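Local coordinates for VgrG protein (Vibrio cholerae, PDB 4DTF), which probably cross-links actin monomers covalently into oligomers through its actin cross-linking domain, in a reaction that uses ATP, at residues V177-K182 with I348-R353; T18-S23 with S93-M98; S171-T176 with S361-T366. All coordinates share one frame; numbering follows the deposited sequence. Where two conformers were deposited one is given.

Interaction 1: residues V177-K182 with I348-R353; sequences VGVAAK and ILFEFR. With ANP (phosphoaminophosphonic acid-adenylate ester), chain B; SO4 (sulfate ion), chain F.
V177 and F350 face each other as a hydrogen-bonded pair between two antiparallel strands of a mixed sheet, and V179 with I348 makes the next such pair, a textbook case of two strands distant in sequence aligned by their backbones. V177 N donates to F350 O at 2.9 Å, and F350 N returns a bond to V177 O. At the second pair I348 N reaches V179 O at 2.9 Å, while V179 N donates to I348 O. Between them lies the non-hydrogen-bonded pair G178 and L349, whose CA atoms approach to 4.3 Å, with the L349 CA-H pointing at V177 O.

Apolar contacts cover the face that carries V177, V179, I348 and F350. V177 CG2 touches CE1 of F352 at 3.7 Å, and V179 CG2 meets the F350 ring at its edge. I348 places CG1 between its backbone N and carbonyl carbon (chi1 52°), which brings that atom within 3.7 Å of A181 CA.

The reverse face meets the nucleotide analogue. L349 CD2 rests over one face of the adenine, 3.4 Å from ANP C5, and G178, lacking a side chain, allows the N1 and C2 side of the base to come close.

Charged groups gather beyond the paired region. R353 NH1 forms a salt bridge with E351 OE2 at 2.8 Å, and R353 NH2 bonds O2 of a sulfate at 2.7 Å; that ion probably came from the crystallisation liquor.

On the apolar face F350 and F352 pack against helix 190-196 through L195, with L194 also touching F352. Strand 24-30 borders strand 173-180 on its other edge, where G178 bonds S24, and strand 277-279 runs beside strand 345-352.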
loop_
_atom_site.group_PDB
_atom_site.type_symbol
_atom_site.label_atom_id
_atom_site.label_comp_id
_atom_site.label_asym_id
_atom_site.label_seq_id
_atom_site.Cartn_x
_atom_site.Cartn_y
_atom_site.Cartn_z
ATOM N N VAL A 177 -4.647 -5.104 3.320
ATOM C CA VAL A 177 -5.284 -5.751 4.457
ATOM C C VAL A 177 -4.365 -5.614 5.665
ATOM O O VAL A 177 -3.179 -5.909 5.568
ATOM C CB VAL A 177 -5.637 -7.249 4.139
ATOM C CG1 VAL A 177 -6.018 -8.030 5.398
ATOM C CG2 VAL A 177 -6.736 -7.355 3.085
ATOM N N GLY A 178 -4.939 -5.204 6.793
ATOM C CA GLY A 178 -4.230 -5.107 8.062
ATOM C C GLY A 178 -4.750 -6.147 9.025
ATOM O O GLY A 178 -5.963 -6.304 9.145
ATOM N N VAL A 179 -3.848 -6.903 9.679
ATOM C CA VAL A 179 -4.211 -7.941 10.662
ATOM C C VAL A 179 -3.313 -7.802 11.892
ATOM O O VAL A 179 -2.210 -7.269 11.768
ATOM C CB VAL A 179 -4.138 -9.397 10.074
ATOM C CG1 VAL A 179 -5.200 -9.634 8.993
ATOM C CG2 VAL A 179 -2.744 -9.722 9.538
ATOM N N ALA A 180 -3.750 -8.325 13.058
ATOM C CA ALA A 180 -2.925 -8.380 14.268
ATOM C C ALA A 180 -1.679 -9.219 13.924
ATOM O O ALA A 180 -1.813 -10.296 13.331
ATOM C CB ALA A 180 -3.698 -9.058 15.399
ATOM N N ALA A 181 -0.475 -8.689 14.226
ATOM C CA ALA A 181 0.799 -9.344 13.927
ATOM C C ALA A 181 0.873 -10.746 14.550
ATOM O O ALA A 181 1.341 -11.677 13.887
ATOM C CB ALA A 181 1.955 -8.476 14.401
ATOM N N LYS A 182 0.317 -10.909 15.767
ATOM C CA LYS A 182 0.269 -12.184 16.491
ATOM C C LYS A 182 -0.597 -13.232 15.794
ATOM O O LYS A 182 -0.507 -14.405 16.133
ATOM C CB LYS A 182 -0.189 -11.975 17.945
ATOM C CG LYS A 182 -1.663 -11.593 18.079
ATOM C CD LYS A 182 -2.118 -11.542 19.513
ATOM C CE LYS A 182 -3.617 -11.441 19.560
ATOM N NZ LYS A 182 -4.082 -10.848 20.832
ATOM N N ILE A 348 -0.030 -5.463 11.168
ATOM C CA ILE A 348 0.903 -5.545 10.050
ATOM C C ILE A 348 0.059 -5.576 8.799
ATOM O O ILE A 348 -1.006 -6.207 8.781
ATOM C CB ILE A 348 1.912 -6.724 10.176
ATOM C CG1 ILE A 348 1.193 -8.076 10.448
ATOM C CG2 ILE A 348 2.980 -6.385 11.239
ATOM C CD1 ILE A 348 2.092 -9.363 10.353
ATOM N N LEU A 349 0.486 -4.823 7.780
ATOM C CA LEU A 349 -0.278 -4.624 6.552
ATOM C C LEU A 349 0.312 -5.258 5.326
ATOM O O LEU A 349 1.528 -5.421 5.220
ATOM C CB LEU A 349 -0.527 -3.116 6.337
ATOM C CG LEU A 349 -1.725 -2.541 7.116
ATOM C CD1 LEU A 349 -1.465 -2.507 8.634
ATOM C CD2 LEU A 349 -2.033 -1.170 6.653
ATOM N N PHE A 350 -0.571 -5.629 4.385
ATOM C CA PHE A 350 -0.157 -6.290 3.158
ATOM C C PHE A 350 -0.911 -5.776 1.964
ATOM O O PHE A 350 -2.140 -5.714 1.980
ATOM C CB PHE A 350 -0.335 -7.812 3.281
ATOM C CG PHE A 350 0.416 -8.385 4.455
ATOM C CD1 PHE A 350 1.738 -8.803 4.317
ATOM C CD2 PHE A 350 -0.184 -8.473 5.709
ATOM C CE1 PHE A 350 2.444 -9.296 5.414
ATOM C CE2 PHE A 350 0.523 -8.963 6.803
ATOM C CZ PHE A 350 1.833 -9.361 6.652
ATOM N N GLU A 351 -0.177 -5.442 0.904
ATOM C CA GLU A 351 -0.806 -4.937 -0.306
ATOM C C GLU A 351 -0.942 -6.043 -1.335
ATOM O O GLU A 351 0.046 -6.674 -1.712
ATOM C CB GLU A 351 0.005 -3.752 -0.859
ATOM C CG GLU A 351 -0.490 -3.173 -2.177
ATOM C CD GLU A 351 0.408 -2.088 -2.742
ATOM O OE1 GLU A 351 0.945 -1.279 -1.956
ATOM O OE2 GLU A 351 0.563 -2.040 -3.980
ATOM N N PHE A 352 -2.166 -6.225 -1.839
ATOM C CA PHE A 352 -2.436 -7.180 -2.905
ATOM C C PHE A 352 -2.204 -6.401 -4.196
ATOM O O PHE A 352 -2.999 -5.523 -4.541
ATOM C CB PHE A 352 -3.875 -7.733 -2.800
ATOM C CG PHE A 352 -4.051 -8.684 -1.641
ATOM C CD1 PHE A 352 -4.254 -8.208 -0.348
ATOM C CD2 PHE A 352 -4.001 -10.061 -1.838
ATOM C CE1 PHE A 352 -4.403 -9.093 0.726
ATOM C CE2 PHE A 352 -4.174 -10.943 -0.765
ATOM C CZ PHE A 352 -4.355 -10.453 0.507
ATOM N N ARG A 353 -1.082 -6.680 -4.871
ATOM C CA ARG A 353 -0.658 -6.011 -6.114
ATOM C C ARG A 353 -1.689 -6.138 -7.226
ATOM O O ARG A 353 -1.892 -5.202 -8.003
ATOM C CB ARG A 353 0.749 -6.475 -6.531
ATOM C CG ARG A 353 1.813 -6.154 -5.450
ATOM C CD ARG A 353 2.090 -4.649 -5.313
ATOM N NE ARG A 353 2.716 -4.137 -6.539
ATOM C CZ ARG A 353 2.884 -2.856 -6.844
ATOM N NH1 ARG A 353 2.478 -1.909 -6.011
ATOM N NH2 ARG A 353 3.481 -2.513 -7.976
HETATM P PG ANP B . 2.116 5.492 -3.352
HETATM O O1G ANP B . 1.203 5.360 -4.533
HETATM O O2G ANP B . 3.365 4.673 -3.496
HETATM O O3G ANP B . 2.548 6.911 -3.143
HETATM P PB ANP B . 0.871 5.769 -0.832
HETATM O O1B ANP B . 1.888 6.794 -0.480
HETATM O O2B ANP B . -0.434 6.430 -1.156
HETATM N N3B ANP B . 1.340 5.002 -2.034
HETATM P PA ANP B . -0.497 4.680 1.365
HETATM O O1A ANP B . -0.000 4.558 2.758
HETATM O O2A ANP B . -1.373 5.922 1.245
HETATM O O3A ANP B . 0.659 4.787 0.419
HETATM O "O5'" ANP B . -1.364 3.397 0.950
HETATM C "C5'" ANP B . -2.200 2.975 2.024
HETATM C "C4'" ANP B . -3.169 1.910 1.594
HETATM O "O4'" ANP B . -3.365 1.069 2.748
HETATM C "C3'" ANP B . -4.567 2.422 1.250
HETATM O "O3'" ANP B . -5.277 1.486 0.446
HETATM C "C2'" ANP B . -5.185 2.566 2.638
HETATM O "O2'" ANP B . -6.602 2.554 2.650
HETATM C "C1'" ANP B . -4.646 1.302 3.300
HETATM N N9 ANP B . -4.526 1.350 4.746
HETATM C C8 ANP B . -3.980 2.340 5.525
HETATM N N7 ANP B . -4.061 2.115 6.809
HETATM C C5 ANP B . -4.684 0.881 6.892
HETATM C C6 ANP B . -5.029 0.055 7.983
HETATM N N6 ANP B . -4.834 0.394 9.263
HETATM N N1 ANP B . -5.598 -1.141 7.711
HETATM C C2 ANP B . -5.815 -1.479 6.434
HETATM N N3 ANP B . -5.544 -0.781 5.327
HETATM C C4 ANP B . -4.974 0.395 5.629
HETATM S S SO4 F . 3.798 1.280 -7.549
HETATM O O1 SO4 F . 3.246 2.404 -8.288
HETATM O O2 SO4 F . 3.823 0.111 -8.404
HETATM O O3 SO4 F . 5.137 1.614 -7.125
HETATM O O4 SO4 F . 2.969 1.040 -6.368
#

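Interaction 2: residues T18-S23 with S93-M98; sequences THFPKS and SYPCEM. With ANP (phosphoaminophosphonic acid-adenylate ester), chain B.
The adenine pocket is closed here by F20 and P95, which meet beside the base with their side chains crossing at about a right angle. F20 CE2 lies 3.7 Å from P95 CG, and the same end of the ring leans on the backbone, with F20 CZ only 3.2 Å from P95 O. The phenyl group reaches this place with CG anti to the carbonyl carbon (chi1 -69°). Its CE2 also approaches the exocyclic amine of the nucleotide analogue, 3.9 Å from ANP N6.

P95 itself lies over the adenine, its CG 3.5 Å from ANP C5. L349 covers the other face, so the base is sandwiched between a proline and a leucine, an arrangement made of apolar contacts and not of aromatic stacking. On the same segment the backbone reads the sugar: ANP O2' donates a hydrogen bond to S93 O at 2.6 Å.

Away from the ligand, E97 extends alongside the loop. Its CG passes near F20 CD1, and its carboxylate plane stands 71° from that of the phenyl ring. The chain then crosses P21 at about a right angle, leaving OE1 3.5 Å from P21 CG, a packing contact between a charged tip and a proline ring.

One backbone bond joins the ends of the two segments, M98 N to S23 O at 3.1 Å. Behind strand 85-97, C96 faces helix 101-124, where it touches A103, V104 and R107.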
loop_
_atom_site.group_PDB
_atom_site.type_symbol
_atom_site.label_atom_id
_atom_site.label_comp_id
_atom_site.label_asym_id
_atom_site.label_seq_id
_atom_site.Cartn_x
_atom_site.Cartn_y
_atom_site.Cartn_z
ATOM N N THR A 18 -5.693 4.839 12.634
ATOM C CA THR A 18 -4.681 3.800 12.819
ATOM C C THR A 18 -5.204 2.544 13.546
ATOM O O THR A 18 -4.632 1.467 13.376
ATOM C CB THR A 18 -3.462 4.392 13.545
ATOM O OG1 THR A 18 -3.866 4.898 14.818
ATOM C CG2 THR A 18 -2.747 5.474 12.740
ATOM N N HIS A 19 -6.265 2.675 14.367
ATOM C CA HIS A 19 -6.808 1.562 15.155
ATOM C C HIS A 19 -8.113 0.972 14.657
ATOM O O HIS A 19 -9.058 1.702 14.364
ATOM C CB HIS A 19 -6.933 1.945 16.643
ATOM C CG HIS A 19 -7.258 0.768 17.523
ATOM N ND1 HIS A 19 -6.259 -0.060 18.016
ATOM C CD2 HIS A 19 -8.461 0.275 17.904
ATOM C CE1 HIS A 19 -6.882 -1.003 18.699
ATOM N NE2 HIS A 19 -8.207 -0.846 18.659
ATOM N N PHE A 20 -8.174 -0.366 14.620
ATOM C CA PHE A 20 -9.351 -1.140 14.237
ATOM C C PHE A 20 -9.538 -2.313 15.204
ATOM O O PHE A 20 -8.540 -2.913 15.606
ATOM C CB PHE A 20 -9.284 -1.610 12.766
ATOM C CG PHE A 20 -9.412 -0.438 11.817
ATOM C CD1 PHE A 20 -10.661 0.074 11.479
ATOM C CD2 PHE A 20 -8.280 0.199 11.320
ATOM C CE1 PHE A 20 -10.774 1.194 10.655
ATOM C CE2 PHE A 20 -8.395 1.326 10.512
ATOM C CZ PHE A 20 -9.641 1.807 10.172
ATOM N N PRO A 21 -10.789 -2.649 15.596
ATOM C CA PRO A 21 -11.002 -3.764 16.544
ATOM C C PRO A 21 -10.421 -5.093 16.065
ATOM O O PRO A 21 -9.827 -5.816 16.849
ATOM C CB PRO A 21 -12.537 -3.857 16.638
ATOM C CG PRO A 21 -13.052 -3.107 15.435
ATOM C CD PRO A 21 -12.065 -2.008 15.231
ATOM N N LYS A 22 -10.594 -5.399 14.773
ATOM C CA LYS A 22 -10.145 -6.620 14.155
ATOM C C LYS A 22 -9.419 -6.264 12.838
ATOM O O LYS A 22 -8.880 -5.177 12.728
ATOM C CB LYS A 22 -11.374 -7.515 13.895
ATOM C CG LYS A 22 -11.248 -8.920 14.465
ATOM C CD LYS A 22 -12.597 -9.648 14.425
ATOM C CE LYS A 22 -12.655 -10.866 15.322
ATOM N NZ LYS A 22 -12.007 -12.078 14.756
ATOM N N SER A 23 -9.439 -7.158 11.856
ATOM C CA SER A 23 -8.788 -6.955 10.578
ATOM C C SER A 23 -9.389 -5.783 9.800
ATOM O O SER A 23 -10.601 -5.546 9.852
ATOM C CB SER A 23 -8.834 -8.234 9.762
ATOM O OG SER A 23 -10.162 -8.631 9.473
ATOM N N SER A 93 -8.849 4.873 -0.382
ATOM C CA SER A 93 -9.819 4.834 0.704
ATOM C C SER A 93 -9.205 4.990 2.087
ATOM O O SER A 93 -8.038 4.651 2.292
ATOM C CB SER A 93 -10.669 3.565 0.643
ATOM O OG SER A 93 -9.979 2.432 1.152
ATOM N N TYR A 94 -10.004 5.501 3.028
ATOM C CA TYR A 94 -9.671 5.528 4.442
ATOM C C TYR A 94 -10.003 4.087 4.861
ATOM O O TYR A 94 -11.061 3.578 4.450
ATOM C CB TYR A 94 -10.543 6.559 5.194
ATOM C CG TYR A 94 -10.012 7.967 5.013
ATOM C CD1 TYR A 94 -10.302 8.700 3.865
ATOM C CD2 TYR A 94 -9.150 8.533 5.951
ATOM C CE1 TYR A 94 -9.769 9.972 3.664
ATOM C CE2 TYR A 94 -8.627 9.815 5.772
ATOM C CZ TYR A 94 -8.930 10.526 4.619
ATOM O OH TYR A 94 -8.394 11.772 4.412
ATOM N N PRO A 95 -9.104 3.364 5.566
ATOM C CA PRO A 95 -9.419 1.972 5.925
ATOM C C PRO A 95 -10.682 1.827 6.765
ATOM O O PRO A 95 -11.080 2.756 7.479
ATOM C CB PRO A 95 -8.189 1.533 6.727
ATOM C CG PRO A 95 -7.606 2.817 7.262
ATOM C CD PRO A 95 -7.804 3.777 6.137
ATOM N N CYS A 96 -11.316 0.664 6.655
ATOM C CA CYS A 96 -12.485 0.304 7.435
ATOM C C CYS A 96 -12.326 -1.143 7.883
ATOM O O CYS A 96 -11.361 -1.807 7.481
ATOM C CB CYS A 96 -13.780 0.540 6.659
ATOM S SG CYS A 96 -14.011 -0.535 5.219
ATOM N N GLU A 97 -13.231 -1.624 8.744
ATOM C CA GLU A 97 -13.199 -3.010 9.197
ATOM C C GLU A 97 -13.615 -3.871 8.027
ATOM O O GLU A 97 -14.518 -3.494 7.280
ATOM C CB GLU A 97 -14.144 -3.227 10.379
ATOM C CG GLU A 97 -13.885 -2.273 11.531
ATOM C CD GLU A 97 -14.945 -2.220 12.614
ATOM O OE1 GLU A 97 -15.044 -1.177 13.294
ATOM O OE2 GLU A 97 -15.668 -3.222 12.789
ATOM N N MET A 98 -12.909 -4.991 7.836
ATOM C CA MET A 98 -13.133 -5.954 6.745
ATOM C C MET A 98 -14.552 -6.508 6.688
ATOM O O MET A 98 -15.050 -6.781 5.605
ATOM C CB MET A 98 -12.139 -7.110 6.836
ATOM C CG MET A 98 -10.826 -6.802 6.243
ATOM S SD MET A 98 -9.869 -8.276 5.820
ATOM C CE MET A 98 -10.559 -8.668 4.247
HETATM P PG ANP B . 2.116 5.492 -3.352
HETATM O O1G ANP B . 1.203 5.360 -4.533
HETATM O O2G ANP B . 3.365 4.673 -3.496
HETATM O O3G ANP B . 2.548 6.911 -3.143
HETATM P PB ANP B . 0.871 5.769 -0.832
HETATM O O1B ANP B . 1.888 6.794 -0.480
HETATM O O2B ANP B . -0.434 6.430 -1.156
HETATM N N3B ANP B . 1.340 5.002 -2.034
HETATM P PA ANP B . -0.497 4.680 1.365
HETATM O O1A ANP B . -0.000 4.558 2.758
HETATM O O2A ANP B . -1.373 5.922 1.245
HETATM O O3A ANP B . 0.659 4.787 0.419
HETATM O "O5'" ANP B . -1.364 3.397 0.950
HETATM C "C5'" ANP B . -2.200 2.975 2.024
HETATM C "C4'" ANP B . -3.169 1.910 1.594
HETATM O "O4'" ANP B . -3.365 1.069 2.748
HETATM C "C3'" ANP B . -4.567 2.422 1.250
HETATM O "O3'" ANP B . -5.277 1.486 0.446
HETATM C "C2'" ANP B . -5.185 2.566 2.638
HETATM O "O2'" ANP B . -6.602 2.554 2.650
HETATM C "C1'" ANP B . -4.646 1.302 3.300
HETATM N N9 ANP B . -4.526 1.350 4.746
HETATM C C8 ANP B . -3.980 2.340 5.525
HETATM N N7 ANP B . -4.061 2.115 6.809
HETATM C C5 ANP B . -4.684 0.881 6.892
HETATM C C6 ANP B . -5.029 0.055 7.983
HETATM N N6 ANP B . -4.834 0.394 9.263
HETATM N N1 ANP B . -5.598 -1.141 7.711
HETATM C C2 ANP B . -5.815 -1.479 6.434
HETATM N N3 ANP B . -5.544 -0.781 5.327
HETATM C C4 ANP B . -4.974 0.395 5.629
#

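Interaction 3: residues S171-T176 with S361-T366; sequences SGQQAT and SYLPKT. With MG (magnesium ion), chain D; ANP (phosphoaminophosphonic acid-adenylate ester), chain B.
Q173 reaches across to L363, P364 and K365, and its side chain shows how an amide can tie a loop to a strand after an apolar approach. At its base, CB touches CD1 of L363 at 3.8 Å. CG continues past the same methyl, the two side chains coming from opposite directions, and Q173 CD still lies 3.8 Å from L363 CD1. CG is anti to the carbonyl carbon and the chain runs extended beyond it (chi2 175°), which carries the amide to the loop backbone. There its two ends diverge. OE1 lies near L363 CB and 3.6 Å from K365 CE, a contact with the aliphatic part of the lysine, whose NZ bonds Q360. NE2 donates to P364 O at 3.0 Å, in the carbonyl plane and close to the plane of its own amide, with an N-H...O angle of 152°. The same nitrogen is also bonded to OD1 of N29, so two polar partners fix how the amide is turned.

L363 reaches further along the strand as well, its CD2 lying 4.3 Å from A175 CB.

Alternation along the strand sends Q174 to the opposite side from Q173. Its chain bends at chi2, and OE1 binds a magnesium ion at 2.5 Å. T176, two residues on, brings its CB to 3.4 Å from ANP O4', so this side of the strand lines the nucleotide site.

Strand 173-180 runs here between strand 24-30, with backbone bonds from Q174 to E28 and from T176 to G26, and strand 345-352, where A175 is bonded through its backbone to F352. P364 lies between strand 24-30, touching I27 and N29, and helix 101-124, touching K108, M111 and L112.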
loop_
_atom_site.group_PDB
_atom_site.type_symbol
_atom_site.label_atom_id
_atom_site.label_comp_id
_atom_site.label_asym_id
_atom_site.label_seq_id
_atom_site.Cartn_x
_atom_site.Cartn_y
_atom_site.Cartn_z
ATOM N N SER A 171 -6.736 -3.545 -13.320
ATOM C CA SER A 171 -5.335 -3.157 -13.545
ATOM C C SER A 171 -4.941 -1.868 -12.784
ATOM O O SER A 171 -3.765 -1.692 -12.493
ATOM C CB SER A 171 -4.993 -3.070 -15.039
ATOM O OG SER A 171 -5.376 -1.855 -15.662
ATOM N N GLY A 172 -5.915 -1.002 -12.458
ATOM C CA GLY A 172 -5.663 0.212 -11.677
ATOM C C GLY A 172 -5.977 0.032 -10.198
ATOM O O GLY A 172 -5.914 0.993 -9.425
ATOM N N GLN A 173 -6.291 -1.204 -9.778
ATOM C CA GLN A 173 -6.731 -1.492 -8.414
ATOM C C GLN A 173 -5.852 -2.363 -7.534
ATOM O O GLN A 173 -5.355 -3.409 -7.952
ATOM C CB GLN A 173 -8.157 -2.063 -8.434
ATOM C CG GLN A 173 -9.202 -1.089 -9.013
ATOM C CD GLN A 173 -10.598 -1.666 -9.167
ATOM O OE1 GLN A 173 -10.800 -2.865 -9.380
ATOM N NE2 GLN A 173 -11.602 -0.802 -9.150
ATOM N N GLN A 174 -5.719 -1.935 -6.278
ATOM C CA GLN A 174 -5.068 -2.698 -5.210
ATOM C C GLN A 174 -5.939 -2.683 -3.981
ATOM O O GLN A 174 -6.796 -1.814 -3.841
ATOM C CB GLN A 174 -3.682 -2.159 -4.845
ATOM C CG GLN A 174 -2.592 -2.573 -5.810
ATOM C CD GLN A 174 -2.324 -1.467 -6.773
ATOM O OE1 GLN A 174 -1.865 -0.385 -6.395
ATOM N NE2 GLN A 174 -2.627 -1.709 -8.035
ATOM N N ALA A 175 -5.699 -3.636 -3.071
ATOM C CA ALA A 175 -6.350 -3.714 -1.776
ATOM C C ALA A 175 -5.231 -3.930 -0.754
ATOM O O ALA A 175 -4.255 -4.610 -1.062
ATOM C CB ALA A 175 -7.325 -4.878 -1.748
ATOM N N THR A 176 -5.354 -3.326 0.442
ATOM C CA THR A 176 -4.392 -3.459 1.545
ATOM C C THR A 176 -5.140 -3.998 2.744
ATOM O O THR A 176 -6.154 -3.432 3.136
ATOM C CB THR A 176 -3.629 -2.141 1.806
ATOM O OG1 THR A 176 -2.875 -1.804 0.642
ATOM C CG2 THR A 176 -2.667 -2.234 2.990
ATOM N N SER A 361 -15.062 -8.054 -4.199
ATOM C CA SER A 361 -16.274 -7.427 -3.661
ATOM C C SER A 361 -15.995 -6.104 -2.914
ATOM O O SER A 361 -16.923 -5.330 -2.698
ATOM C CB SER A 361 -17.016 -8.410 -2.757
ATOM O OG SER A 361 -16.220 -8.753 -1.634
ATOM N N TYR A 362 -14.734 -5.858 -2.498
ATOM C CA TYR A 362 -14.335 -4.620 -1.810
ATOM C C TYR A 362 -14.046 -3.481 -2.807
ATOM O O TYR A 362 -13.877 -2.334 -2.391
ATOM C CB TYR A 362 -13.080 -4.875 -0.958
ATOM C CG TYR A 362 -13.349 -5.776 0.228
ATOM C CD1 TYR A 362 -13.224 -7.157 0.121
ATOM C CD2 TYR A 362 -13.735 -5.246 1.453
ATOM C CE1 TYR A 362 -13.496 -7.996 1.207
ATOM C CE2 TYR A 362 -14.022 -6.072 2.542
ATOM C CZ TYR A 362 -13.880 -7.446 2.419
ATOM O OH TYR A 362 -14.141 -8.255 3.495
ATOM N N LEU A 363 -13.942 -3.802 -4.106
ATOM C CA LEU A 363 -13.569 -2.827 -5.120
ATOM C C LEU A 363 -14.743 -2.313 -5.948
ATOM O O LEU A 363 -15.619 -3.104 -6.321
ATOM C CB LEU A 363 -12.469 -3.402 -6.043
ATOM C CG LEU A 363 -10.996 -3.385 -5.552
ATOM C CD1 LEU A 363 -10.445 -1.959 -5.388
ATOM C CD2 LEU A 363 -10.788 -4.207 -4.277
ATOM N N PRO A 364 -14.792 -0.998 -6.232
ATOM C CA PRO A 364 -15.859 -0.474 -7.093
ATOM C C PRO A 364 -15.667 -0.908 -8.548
ATOM O O PRO A 364 -14.550 -0.978 -9.033
ATOM C CB PRO A 364 -15.717 1.037 -6.948
ATOM C CG PRO A 364 -14.274 1.246 -6.640
ATOM C CD PRO A 364 -13.809 0.048 -5.888
ATOM N N LYS A 365 -16.761 -1.244 -9.237
ATOM C CA LYS A 365 -16.683 -1.649 -10.632
ATOM C C LYS A 365 -17.516 -0.716 -11.518
ATOM O O LYS A 365 -18.696 -0.518 -11.248
ATOM C CB LYS A 365 -17.160 -3.114 -10.801
ATOM C CG LYS A 365 -16.257 -4.179 -10.162
ATOM C CD LYS A 365 -14.747 -3.806 -10.135
ATOM C CE LYS A 365 -13.800 -4.890 -9.713
ATOM N NZ LYS A 365 -14.416 -5.884 -8.784
ATOM N N THR A 366 -16.908 -0.141 -12.574
ATOM C CA THR A 366 -17.634 0.717 -13.517
ATOM C C THR A 366 -18.712 -0.119 -14.214
ATOM O O THR A 366 -19.857 0.315 -14.298
ATOM C CB THR A 366 -16.698 1.365 -14.584
ATOM O OG1 THR A 366 -15.581 2.004 -13.973
ATOM C CG2 THR A 366 -17.441 2.395 -15.463
HETATM MG MG MG D . -0.310 0.325 -4.637
HETATM P PG ANP B . 2.116 5.492 -3.352
HETATM O O1G ANP B . 1.203 5.360 -4.533
HETATM O O2G ANP B . 3.365 4.673 -3.496
HETATM O O3G ANP B . 2.548 6.911 -3.143
HETATM P PB ANP B . 0.871 5.769 -0.832
HETATM O O1B ANP B . 1.888 6.794 -0.480
HETATM O O2B ANP B . -0.434 6.430 -1.156
HETATM N N3B ANP B . 1.340 5.002 -2.034
HETATM P PA ANP B . -0.497 4.680 1.365
HETATM O O1A ANP B . -0.000 4.558 2.758
HETATM O O2A ANP B . -1.373 5.922 1.245
HETATM O O3A ANP B . 0.659 4.787 0.419
HETATM O "O5'" ANP B . -1.364 3.397 0.950
HETATM C "C5'" ANP B . -2.200 2.975 2.024
HETATM C "C4'" ANP B . -3.169 1.910 1.594
HETATM O "O4'" ANP B . -3.365 1.069 2.748
HETATM C "C3'" ANP B . -4.567 2.422 1.250
HETATM O "O3'" ANP B . -5.277 1.486 0.446
HETATM C "C2'" ANP B . -5.185 2.566 2.638
HETATM O "O2'" ANP B . -6.602 2.554 2.650
HETATM C "C1'" ANP B . -4.646 1.302 3.300
HETATM N N9 ANP B . -4.526 1.350 4.746
HETATM C C8 ANP B . -3.980 2.340 5.525
HETATM N N7 ANP B . -4.061 2.115 6.809
HETATM C C5 ANP B . -4.684 0.881 6.892
HETATM C C6 ANP B . -5.029 0.055 7.983
HETATM N N6 ANP B . -4.834 0.394 9.263
HETATM N N1 ANP B . -5.598 -1.141 7.711
HETATM C C2 ANP B . -5.815 -1.479 6.434
HETATM N N3 ANP B . -5.544 -0.781 5.327
HETATM C C4 ANP B . -4.974 0.395 5.629
#

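All three interactions surround one nucleotide site. Interactions 1 and 3 share strand 173-180, their centres about 17 Å apart; F352 N and A175 O, 2.8 Å apart, probably form a hydrogen bond between them. Interaction 1 lies nested within the chain loop that interaction 3 closes. Interaction 2 is nearer to interaction 1, about 11 Å between centres, and they touch where V177 CG1 meets M98 SD at 3.9 Å. Interactions 2 and 3 are probably joined by a hydrogen bond between M98 O and Y362 OH, 2.7 Å apart. Interactions 1 and 2 supply the two walls of the adenine, whereas interaction 3 contributes to the ribose and magnesium region.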